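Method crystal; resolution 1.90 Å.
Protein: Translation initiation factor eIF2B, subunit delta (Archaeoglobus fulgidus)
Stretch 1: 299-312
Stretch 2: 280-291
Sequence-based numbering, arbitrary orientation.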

# COMPACT_ATOMS: atom_id res chain seq x y z
N PRO A 299 -14.63 0.05 -6.67
CA PRO A 299 -16.05 0.26 -6.98
C PRO A 299 -16.52 1.37 -6.03
O PRO A 299 -16.12 1.40 -4.87
CB PRO A 299 -16.69 -1.09 -6.65
CG PRO A 299 -15.57 -2.07 -6.93
CD PRO A 299 -14.36 -1.36 -6.35
N LEU A 300 -17.37 2.27 -6.52
CA LEU A 300 -17.85 3.40 -5.73
C LEU A 300 -18.49 3.06 -4.39
O LEU A 300 -18.30 3.80 -3.43
CB LEU A 300 -18.83 4.25 -6.53
CG LEU A 300 -18.28 4.87 -7.82
CD1 LEU A 300 -19.41 5.63 -8.53
CD2 LEU A 300 -17.12 5.81 -7.48
N ASN A 301 -19.23 1.96 -4.34
CA ASN A 301 -19.92 1.58 -3.11
C ASN A 301 -19.25 0.49 -2.31
O ASN A 301 -19.87 -0.13 -1.46
CB ASN A 301 -21.34 1.15 -3.42
CG ASN A 301 -22.13 2.23 -4.10
OD1 ASN A 301 -21.91 3.43 -3.86
ND2 ASN A 301 -23.07 1.84 -4.96
N VAL A 302 -17.97 0.25 -2.55
CA VAL A 302 -17.28 -0.79 -1.81
C VAL A 302 -17.15 -0.36 -0.34
O VAL A 302 -17.00 0.82 -0.03
CB VAL A 302 -15.85 -1.05 -2.39
CG1 VAL A 302 -14.93 0.14 -2.07
CG2 VAL A 302 -15.30 -2.36 -1.85
N LYS A 303 -17.27 -1.34 0.55
CA LYS A 303 -17.09 -1.12 1.98
C LYS A 303 -15.59 -0.95 2.23
O LYS A 303 -14.77 -1.72 1.72
CB LYS A 303 -17.59 -2.33 2.76
CG LYS A 303 -17.44 -2.18 4.26
CD LYS A 303 -18.16 -3.29 4.99
CE LYS A 303 -18.35 -2.90 6.45
NZ LYS A 303 -17.07 -2.49 7.05
N VAL A 304 -15.23 0.05 3.02
CA VAL A 304 -13.84 0.37 3.32
C VAL A 304 -13.55 0.39 4.83
O VAL A 304 -14.36 0.86 5.62
CB VAL A 304 -13.51 1.77 2.73
CG1 VAL A 304 -12.12 2.23 3.11
CG2 VAL A 304 -13.68 1.74 1.24
N TYR A 305 -12.42 -0.18 5.24
CA TYR A 305 -11.98 -0.13 6.64
C TYR A 305 -10.72 0.71 6.49
O TYR A 305 -9.74 0.28 5.84
CB TYR A 305 -11.67 -1.52 7.18
CG TYR A 305 -11.09 -1.48 8.57
CD1 TYR A 305 -11.74 -0.79 9.60
CD2 TYR A 305 -9.87 -2.09 8.84
CE1 TYR A 305 -11.17 -0.71 10.89
CE2 TYR A 305 -9.29 -2.01 10.12
CZ TYR A 305 -9.94 -1.32 11.12
OH TYR A 305 -9.35 -1.23 12.34
N ASN A 306 -10.72 1.91 7.07
CA ASN A 306 -9.60 2.84 6.92
C ASN A 306 -9.12 3.46 8.25
O ASN A 306 -9.20 4.67 8.43
CB ASN A 306 -10.03 3.95 5.91
CG ASN A 306 -8.89 4.88 5.47
OD1 ASN A 306 -7.71 4.54 5.55
ND2 ASN A 306 -9.26 6.07 4.99
N PRO A 307 -8.64 2.63 9.20
CA PRO A 307 -8.17 3.18 10.48
C PRO A 307 -7.02 4.17 10.26
O PRO A 307 -6.19 3.98 9.36
CB PRO A 307 -7.71 1.95 11.24
CG PRO A 307 -7.19 1.04 10.08
CD PRO A 307 -8.29 1.20 9.06
N ALA A 308 -6.94 5.21 11.08
CA ALA A 308 -5.90 6.23 10.92
C ALA A 308 -4.55 5.80 11.47
O ALA A 308 -3.51 6.24 10.97
CB ALA A 308 -6.35 7.56 11.59
N PHE A 309 -4.56 4.97 12.50
CA PHE A 309 -3.33 4.51 13.13
C PHE A 309 -3.45 3.05 13.50
O PHE A 309 -4.52 2.46 13.43
CB PHE A 309 -3.09 5.24 14.47
CG PHE A 309 -3.25 6.73 14.42
CD1 PHE A 309 -4.45 7.33 14.77
CD2 PHE A 309 -2.19 7.54 14.02
CE1 PHE A 309 -4.60 8.71 14.72
CE2 PHE A 309 -2.32 8.92 13.97
CZ PHE A 309 -3.52 9.51 14.32
N ASP A 310 -2.32 2.49 13.95
CA ASP A 310 -2.32 1.16 14.52
C ASP A 310 -1.40 1.20 15.74
O ASP A 310 -0.59 2.11 15.89
CB ASP A 310 -1.93 0.02 13.53
CG ASP A 310 -0.58 0.21 12.83
OD1 ASP A 310 0.37 0.86 13.34
OD2 ASP A 310 -0.46 -0.37 11.72
N PRO A 311 -1.55 0.24 16.65
CA PRO A 311 -0.70 0.18 17.84
C PRO A 311 0.43 -0.83 17.62
O PRO A 311 0.19 -1.95 17.19
CB PRO A 311 -1.66 -0.26 18.94
CG PRO A 311 -2.76 -1.07 18.19
CD PRO A 311 -2.71 -0.68 16.74
N THR A 312 1.66 -0.41 17.86
CA THR A 312 2.81 -1.30 17.74
C THR A 312 3.17 -1.66 19.19
O THR A 312 3.47 -0.76 19.99
CB THR A 312 4.03 -0.58 17.07
OG1 THR A 312 3.76 -0.31 15.69
CG2 THR A 312 5.28 -1.43 17.18
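Stretch 2 (280-291) VIEERPREELIF

The shortest polar contact between the stretches is from Arg286 NH2 to Val302 O, 2.7 Å (N-H...O angle 160°); the same nitrogen also donates to Leu300 O at 2.9 Å (166°). Both carbonyls lie at the guanidinium edge, near its plane; they belong to the type I turn from Pro299 to Val302. One water extends this clasp, accepting from Arg286 NE (3.2 Å) and Val304 N (3.0 Å).

A second polar cluster centres on Asn306. Its N donates to Glu283 OE1 (2.9 Å, 169°), while Arg284 N donates to Asn306 O (2.9 Å, 170°) and Ala308 N to Glu282 O (2.9 Å, 149°). The last two bonds frame a single beta bridge between Pro307 and Glu283. Pro307 N lies 3.0 Å from Glu283 OE2 but has no hydrogen to share. The Asn306 side chain, chi1 t, reaches further: ND2 donates to Glu288 OE1 (3.2 Å, 160°) and weakly to Pro285 O (3.1 Å, 132°).

The nearest CA-CA pairs include Leu300 CA with Ile290 CA (6.5 Å), Val304 CA with Arg286 CA (5.7 Å) and Phe309 CA with Ile281 CA (6.4 Å), so numbering rises in one stretch as it falls in the other: the run is antiparallel. Stretch 1 enters a strand at 309-312. Stretch 2 is extended through Pro285, then turns into a weakly bonded helix at about 287-290.

Here apolar side chains pack against stretch 1. Val304 CG1 meets Leu289 CG at 3.8 Å, Val302 CG1 meets Ile290 CG1 at 4.1 Å, and Leu300 CD2 reaches Phe291 CZ at 3.9 Å. At the other end, Ile281 CG2 packs on Pro307 CB (3.9 Å) and Ile281 CD1 on Pro311 CD (4.1 Å). Between them, Ala308 CB covers one face of the Arg284 guanidinium, 3.4 Å from CZ, while Arg284 NH2 forms a salt bridge with Glu282 OE2 (2.6 Å). In all, 914 Å² is buried, both sides summed.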

# COMPACT_ATOMS: atom_id res chain seq x y z
N VAL A 280 -8.98 5.18 21.33
CA VAL A 280 -9.89 4.81 20.26
C VAL A 280 -9.27 5.27 18.95
O VAL A 280 -8.81 6.42 18.82
CB VAL A 280 -11.29 5.45 20.44
CG1 VAL A 280 -11.90 5.02 21.77
CG2 VAL A 280 -11.20 6.94 20.35
N ILE A 281 -9.19 4.36 17.98
CA ILE A 281 -8.63 4.71 16.68
C ILE A 281 -9.73 5.14 15.73
O ILE A 281 -10.64 4.39 15.42
CB ILE A 281 -7.85 3.53 16.04
CG1 ILE A 281 -6.60 3.20 16.87
CG2 ILE A 281 -7.45 3.89 14.58
CD1 ILE A 281 -6.02 1.80 16.57
N GLU A 282 -9.63 6.38 15.28
CA GLU A 282 -10.59 6.96 14.36
C GLU A 282 -10.46 6.42 12.94
O GLU A 282 -9.38 6.03 12.50
CB GLU A 282 -10.39 8.48 14.36
CG GLU A 282 -8.91 8.86 14.51
CD GLU A 282 -8.70 10.24 15.18
OE1 GLU A 282 -9.44 10.56 16.15
OE2 GLU A 282 -7.79 10.98 14.75
N GLU A 283 -11.57 6.40 12.22
CA GLU A 283 -11.62 5.96 10.84
C GLU A 283 -11.45 7.22 10.00
O GLU A 283 -11.99 8.25 10.36
CB GLU A 283 -12.98 5.36 10.54
CG GLU A 283 -13.14 3.90 10.84
CD GLU A 283 -12.40 3.06 9.85
OE1 GLU A 283 -12.82 3.00 8.66
OE2 GLU A 283 -11.39 2.46 10.26
N ARG A 284 -10.73 7.13 8.88
CA ARG A 284 -10.53 8.26 7.97
C ARG A 284 -11.51 8.07 6.81
O ARG A 284 -12.03 6.97 6.60
CB ARG A 284 -9.09 8.30 7.45
CG ARG A 284 -8.06 8.73 8.52
CD ARG A 284 -8.34 10.13 9.10
NE ARG A 284 -7.40 10.52 10.17
CZ ARG A 284 -7.70 10.63 11.47
NH1 ARG A 284 -8.94 10.38 11.90
NH2 ARG A 284 -6.77 10.99 12.35
N PRO A 285 -11.78 9.13 6.04
CA PRO A 285 -12.72 9.09 4.90
C PRO A 285 -12.53 7.90 3.96
O PRO A 285 -11.44 7.64 3.48
CB PRO A 285 -12.45 10.42 4.19
CG PRO A 285 -12.07 11.33 5.34
CD PRO A 285 -11.11 10.45 6.11
N ARG A 286 -13.62 7.19 3.68
CA ARG A 286 -13.56 6.04 2.79
C ARG A 286 -13.11 6.40 1.37
O ARG A 286 -12.59 5.55 0.64
CB ARG A 286 -14.93 5.34 2.75
CG ARG A 286 -16.09 6.20 2.25
CD ARG A 286 -17.41 5.45 2.33
NE ARG A 286 -17.48 4.31 1.41
CZ ARG A 286 -17.83 4.40 0.13
NH1 ARG A 286 -18.13 5.59 -0.40
NH2 ARG A 286 -17.90 3.31 -0.62
N GLU A 287 -13.25 7.66 0.97
CA GLU A 287 -12.86 8.00 -0.40
C GLU A 287 -11.36 7.94 -0.64
O GLU A 287 -10.92 7.88 -1.79
CB GLU A 287 -13.42 9.37 -0.82
CG GLU A 287 -12.64 10.60 -0.37
CD GLU A 287 -12.87 11.79 -1.31
OE1 GLU A 287 -13.01 12.94 -0.81
OE2 GLU A 287 -12.90 11.58 -2.55
N GLU A 288 -10.57 7.93 0.43
CA GLU A 288 -9.12 7.86 0.31
C GLU A 288 -8.70 6.53 -0.30
O GLU A 288 -7.56 6.39 -0.75
CB GLU A 288 -8.47 8.05 1.70
CG GLU A 288 -8.70 9.43 2.31
CD GLU A 288 -8.05 9.62 3.69
OE1 GLU A 288 -7.55 8.63 4.28
OE2 GLU A 288 -8.05 10.77 4.17
N LEU A 289 -9.59 5.54 -0.31
CA LEU A 289 -9.29 4.23 -0.91
C LEU A 289 -10.01 4.00 -2.25
O LEU A 289 -9.71 3.05 -2.96
CB LEU A 289 -9.73 3.09 0.01
CG LEU A 289 -8.90 2.60 1.21
CD1 LEU A 289 -7.72 1.81 0.72
CD2 LEU A 289 -8.47 3.77 2.05
N ILE A 290 -10.95 4.88 -2.57
CA ILE A 290 -11.78 4.73 -3.76
C ILE A 290 -11.29 5.52 -4.97
O ILE A 290 -11.48 5.11 -6.11
CB ILE A 290 -13.27 5.10 -3.39
CG1 ILE A 290 -13.80 4.06 -2.39
CG2 ILE A 290 -14.18 5.11 -4.64
CD1 ILE A 290 -15.18 4.36 -1.81
N PHE A 291 -10.63 6.63 -4.71
CA PHE A 291 -10.11 7.49 -5.74
C PHE A 291 -8.64 7.77 -5.45
O PHE A 291 -8.22 7.77 -4.29
CB PHE A 291 -10.86 8.82 -5.74
CG PHE A 291 -12.16 8.79 -6.48
CD1 PHE A 291 -12.18 8.94 -7.86
CD2 PHE A 291 -13.36 8.59 -5.80
CE1 PHE A 291 -13.39 8.89 -8.57
CE2 PHE A 291 -14.57 8.53 -6.50
CZ PHE A 291 -14.58 8.68 -7.88
O HOH W 1 -17.43 2.00 3.68
O HOH W 2 -17.69 6.77 -3.56